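Long-range contact in plasmodium falciparum gamete antigen 27/25 (Plasmodium falciparum, PDB 1N81), which is essential for sexual development of the malaria parasite, though its molecular role is unsettled and may involve protein dimerization: residues Arg14-Gly19 / Phe169-Asp175. Residues are numbered along the deposited sequence; the frame is centred on the assembly and turned at random.
Sequences RIRKVG and FLIDVVD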
ATOM      1  N   ARG A  14       1.338  12.961   2.656  1.00 38.30           N
ATOM      2  CA  ARG A  14       0.175  12.108   2.928  1.00 41.45           C
ATOM      3  C   ARG A  14       0.399  10.678   2.390  1.00 29.07           C
ATOM      4  O   ARG A  14       0.050   9.698   3.055  1.00 35.11           O
ATOM      5  CB  ARG A  14      -1.094  12.648   2.275  1.00 47.15           C
ATOM      6  CG  ARG A  14      -2.270  11.812   2.708  1.00 38.89           C
ATOM      7  CD  ARG A  14      -3.585  12.210   2.055  1.00 39.86           C
ATOM      8  NE  ARG A  14      -4.594  11.872   3.025  1.00 48.78           N
ATOM      9  CZ  ARG A  14      -5.592  11.057   2.798  1.00 42.78           C
ATOM     10  NH1 ARG A  14      -5.729  10.506   1.608  1.00 68.73           N
ATOM     11  NH2 ARG A  14      -6.414  10.750   3.776  1.00 42.91           N
ATOM     12  N   ILE A  15       0.969  10.583   1.195  1.00 30.62           N
ATOM     13  CA  ILE A  15       1.281   9.287   0.586  1.00 32.70           C
ATOM     14  C   ILE A  15       2.295   8.574   1.486  1.00 38.68           C
ATOM     15  O   ILE A  15       2.129   7.409   1.851  1.00 33.31           O
ATOM     16  CB  ILE A  15       1.901   9.480  -0.796  1.00 32.65           C
ATOM     17  CG1 ILE A  15       0.815   9.916  -1.788  1.00 38.04           C
ATOM     18  CG2 ILE A  15       2.564   8.190  -1.267  1.00 34.22           C
ATOM     19  CD1 ILE A  15      -0.141   8.795  -2.167  1.00 41.08           C
ATOM     20  N   ARG A  16       3.328   9.311   1.877  1.00 35.03           N
ATOM     21  CA  ARG A  16       4.389   8.763   2.725  1.00 38.90           C
ATOM     22  C   ARG A  16       3.843   8.211   4.040  1.00 40.08           C
ATOM     23  O   ARG A  16       4.193   7.092   4.436  1.00 39.80           O
ATOM     24  CB  ARG A  16       5.448   9.857   2.963  1.00 47.34           C
ATOM     25  CG  ARG A  16       6.626   9.520   3.854  1.00 63.00           C
ATOM     26  CD  ARG A  16       7.644  10.674   3.766  1.00 77.91           C
ATOM     27  NE  ARG A  16       8.884  10.432   4.510  1.00 87.69           N
ATOM     28  CZ  ARG A  16      10.030  11.072   4.288  1.00 90.41           C
ATOM     29  NH1 ARG A  16      10.105  11.999   3.340  1.00 85.85           N
ATOM     30  NH2 ARG A  16      11.104  10.784   5.014  1.00 93.13           N
ATOM     31  N   LYS A  17       2.988   8.983   4.719  1.00 34.04           N
ATOM     32  CA  LYS A  17       2.421   8.516   5.984  1.00 36.67           C
ATOM     33  C   LYS A  17       1.378   7.402   5.854  1.00 35.59           C
ATOM     34  O   LYS A  17       1.435   6.404   6.589  1.00 38.94           O
ATOM     35  CB  LYS A  17       1.816   9.677   6.785  1.00 34.83           C
ATOM     36  CG  LYS A  17       2.879  10.661   7.306  1.00 52.80           C
ATOM     37  CD  LYS A  17       2.250  11.905   7.891  1.00 61.90           C
ATOM     38  CE  LYS A  17       3.291  12.925   8.311  1.00 72.87           C
ATOM     39  NZ  LYS A  17       2.629  14.211   8.671  1.00 70.79           N
ATOM     40  N   VAL A  18       0.422   7.552   4.946  1.00 30.38           N
ATOM     41  CA  VAL A  18      -0.593   6.514   4.831  1.00 35.40           C
ATOM     42  C   VAL A  18       0.100   5.228   4.333  1.00 31.76           C
ATOM     43  O   VAL A  18      -0.213   4.125   4.781  1.00 31.24           O
ATOM     44  CB  VAL A  18      -1.745   6.935   3.877  1.00 34.75           C
ATOM     45  CG1 VAL A  18      -2.855   5.869   3.899  1.00 32.72           C
ATOM     46  CG2 VAL A  18      -2.332   8.251   4.342  1.00 36.96           C
ATOM     47  N   GLY A  19       1.064   5.389   3.427  1.00 34.67           N
ATOM     48  CA  GLY A  19       1.788   4.230   2.958  1.00 30.27           C
ATOM     49  C   GLY A  19       2.496   3.576   4.149  1.00 39.60           C
ATOM     50  O   GLY A  19       2.357   2.378   4.368  1.00 31.06           O
ATOM     51  N   PHE A 169      -5.316   2.134  -3.988  1.00 33.14           N
ATOM     52  CA  PHE A 169      -4.660   2.948  -2.974  1.00 32.87           C
ATOM     53  C   PHE A 169      -4.523   4.415  -3.443  1.00 31.60           C
ATOM     54  O   PHE A 169      -4.801   5.345  -2.700  1.00 33.45           O
ATOM     55  CB  PHE A 169      -3.263   2.378  -2.662  1.00 28.11           C
ATOM     56  CG  PHE A 169      -2.497   3.175  -1.630  1.00 31.27           C
ATOM     57  CD1 PHE A 169      -2.399   2.720  -0.311  1.00 32.82           C
ATOM     58  CD2 PHE A 169      -1.876   4.375  -1.980  1.00 28.02           C
ATOM     59  CE1 PHE A 169      -1.686   3.445   0.669  1.00 33.35           C
ATOM     60  CE2 PHE A 169      -1.163   5.116  -1.025  1.00 26.65           C
ATOM     61  CZ  PHE A 169      -1.070   4.642   0.315  1.00 28.21           C
ATOM     62  N   LEU A 170      -4.068   4.621  -4.669  1.00 32.79           N
ATOM     63  CA  LEU A 170      -3.889   5.979  -5.162  1.00 34.18           C
ATOM     64  C   LEU A 170      -5.225   6.759  -5.175  1.00 38.52           C
ATOM     65  O   LEU A 170      -5.318   7.873  -4.655  1.00 32.83           O
ATOM     66  CB  LEU A 170      -3.260   5.927  -6.557  1.00 30.78           C
ATOM     67  CG  LEU A 170      -1.798   5.456  -6.492  1.00 36.19           C
ATOM     68  CD1 LEU A 170      -1.329   5.089  -7.859  1.00 34.40           C
ATOM     69  CD2 LEU A 170      -0.904   6.523  -5.898  1.00 36.65           C
ATOM     70  N   ILE A 171      -6.266   6.164  -5.742  1.00 36.41           N
ATOM     71  CA  ILE A 171      -7.562   6.840  -5.791  1.00 38.62           C
ATOM     72  C   ILE A 171      -8.038   7.222  -4.390  1.00 38.08           C
ATOM     73  O   ILE A 171      -8.474   8.328  -4.170  1.00 43.32           O
ATOM     74  CB  ILE A 171      -8.613   5.957  -6.511  1.00 41.10           C
ATOM     75  CG1 ILE A 171      -8.253   5.858  -7.992  1.00 38.74           C
ATOM     76  CG2 ILE A 171     -10.011   6.585  -6.372  1.00 43.85           C
ATOM     77  CD1 ILE A 171      -8.934   4.717  -8.723  1.00 47.35           C
ATOM     78  N   ASP A 172      -7.913   6.307  -3.438  1.00 36.55           N
ATOM     79  CA  ASP A 172      -8.315   6.559  -2.069  1.00 38.55           C
ATOM     80  C   ASP A 172      -7.473   7.546  -1.311  1.00 39.85           C
ATOM     81  O   ASP A 172      -7.985   8.268  -0.463  1.00 44.98           O
ATOM     82  CB  ASP A 172      -8.244   5.289  -1.220  1.00 35.75           C
ATOM     83  CG  ASP A 172      -9.362   4.370  -1.484  1.00 46.87           C
ATOM     84  OD1 ASP A 172     -10.257   4.768  -2.261  1.00 48.44           O
ATOM     85  OD2 ASP A 172      -9.349   3.268  -0.913  1.00 39.02           O
ATOM     86  N   VAL A 173      -6.177   7.571  -1.592  1.00 39.11           N
ATOM     87  CA  VAL A 173      -5.292   8.391  -0.781  1.00 36.04           C
ATOM     88  C   VAL A 173      -4.776   9.717  -1.307  1.00 33.02           C
ATOM     89  O   VAL A 173      -4.677  10.669  -0.544  1.00 39.91           O
ATOM     90  CB  VAL A 173      -4.098   7.494  -0.299  1.00 38.03           C
ATOM     91  CG1 VAL A 173      -3.160   8.283   0.615  1.00 29.53           C
ATOM     92  CG2 VAL A 173      -4.666   6.240   0.430  1.00 33.36           C
ATOM     93  N   VAL A 174      -4.441   9.780  -2.587  1.00 32.35           N
ATOM     94  CA  VAL A 174      -3.936  11.010  -3.181  1.00 34.49           C
ATOM     95  C   VAL A 174      -4.957  12.118  -2.949  1.00 44.85           C
ATOM     96  O   VAL A 174      -6.159  11.909  -3.164  1.00 40.45           O
ATOM     97  CB  VAL A 174      -3.719  10.852  -4.702  1.00 37.28           C
ATOM     98  CG1 VAL A 174      -3.289  12.197  -5.314  1.00 30.10           C
ATOM     99  CG2 VAL A 174      -2.633   9.796  -4.972  1.00 33.52           C
ATOM    100  N   ASP A 175      -4.481  13.285  -2.513  1.00 41.61           N
ATOM    101  CA  ASP A 175      -5.346  14.436  -2.254  1.00 43.96           C
ATOM    102  C   ASP A 175      -4.719  15.733  -2.749  1.00 46.24           C
ATOM    103  O   ASP A 175      -5.293  16.808  -2.571  1.00 50.78           O
ATOM    104  CB  ASP A 175      -5.639  14.569  -0.753  1.00 45.63           C
ATOM    105  CG  ASP A 175      -4.439  15.088   0.038  1.00 46.90           C
ATOM    106  OD1 ASP A 175      -4.576  15.372   1.246  1.00 48.63           O
ATOM    107  OD2 ASP A 175      -3.356  15.209  -0.554  1.00 53.60           O
TER
HETATM  108  O   HOH W   1      -8.136  10.716   0.813  1.00 52.68           O
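Start at Arg14, near the beginning of helix 13-35. Its side chain runs out extended, with chi1 to chi3 all t, and carries the guanidinium to the C-terminal end of helix 156-173. There Arg14 NH1 donates a very short hydrogen bond, 2.4 Å, to the carbonyl O of Val173, the last helical residue, and a water weakly bound to NH1 links it to Asp172 O. Asp175, just past the helix end, adds charge: its OD1 lies 3.9 Å from Arg14 NE, a long salt bridge with the oxygen well out of the guanidinium plane. Arg14 NH2 also hydrogen-bonds to Leu68 O.

Next to this polar end, Ile15 in the mm rotamer turns CD1 into a pocket between Phe169, Leu170, Val173 and Val174, closest to Val174 CG2 at 3.9 Å. The Phe169 ring, chi1 t, reaches toward Gly19, whose N sits 3.8 Å from Phe169 CZ at the ring edge. Val18 CB packs 3.8 Å from Val173 CG1. The helix segments cross at 115°; helix 71-89 touches Val18 and Phe169, helix 96-122 Ile15, Phe169 and Leu170. Carbonyls at a helix C-terminus lack intrahelical N-H partners; Arg14 supplies Val173 O directly and Asp172 O through water, joining helices far apart in sequence beside an apolar cluster.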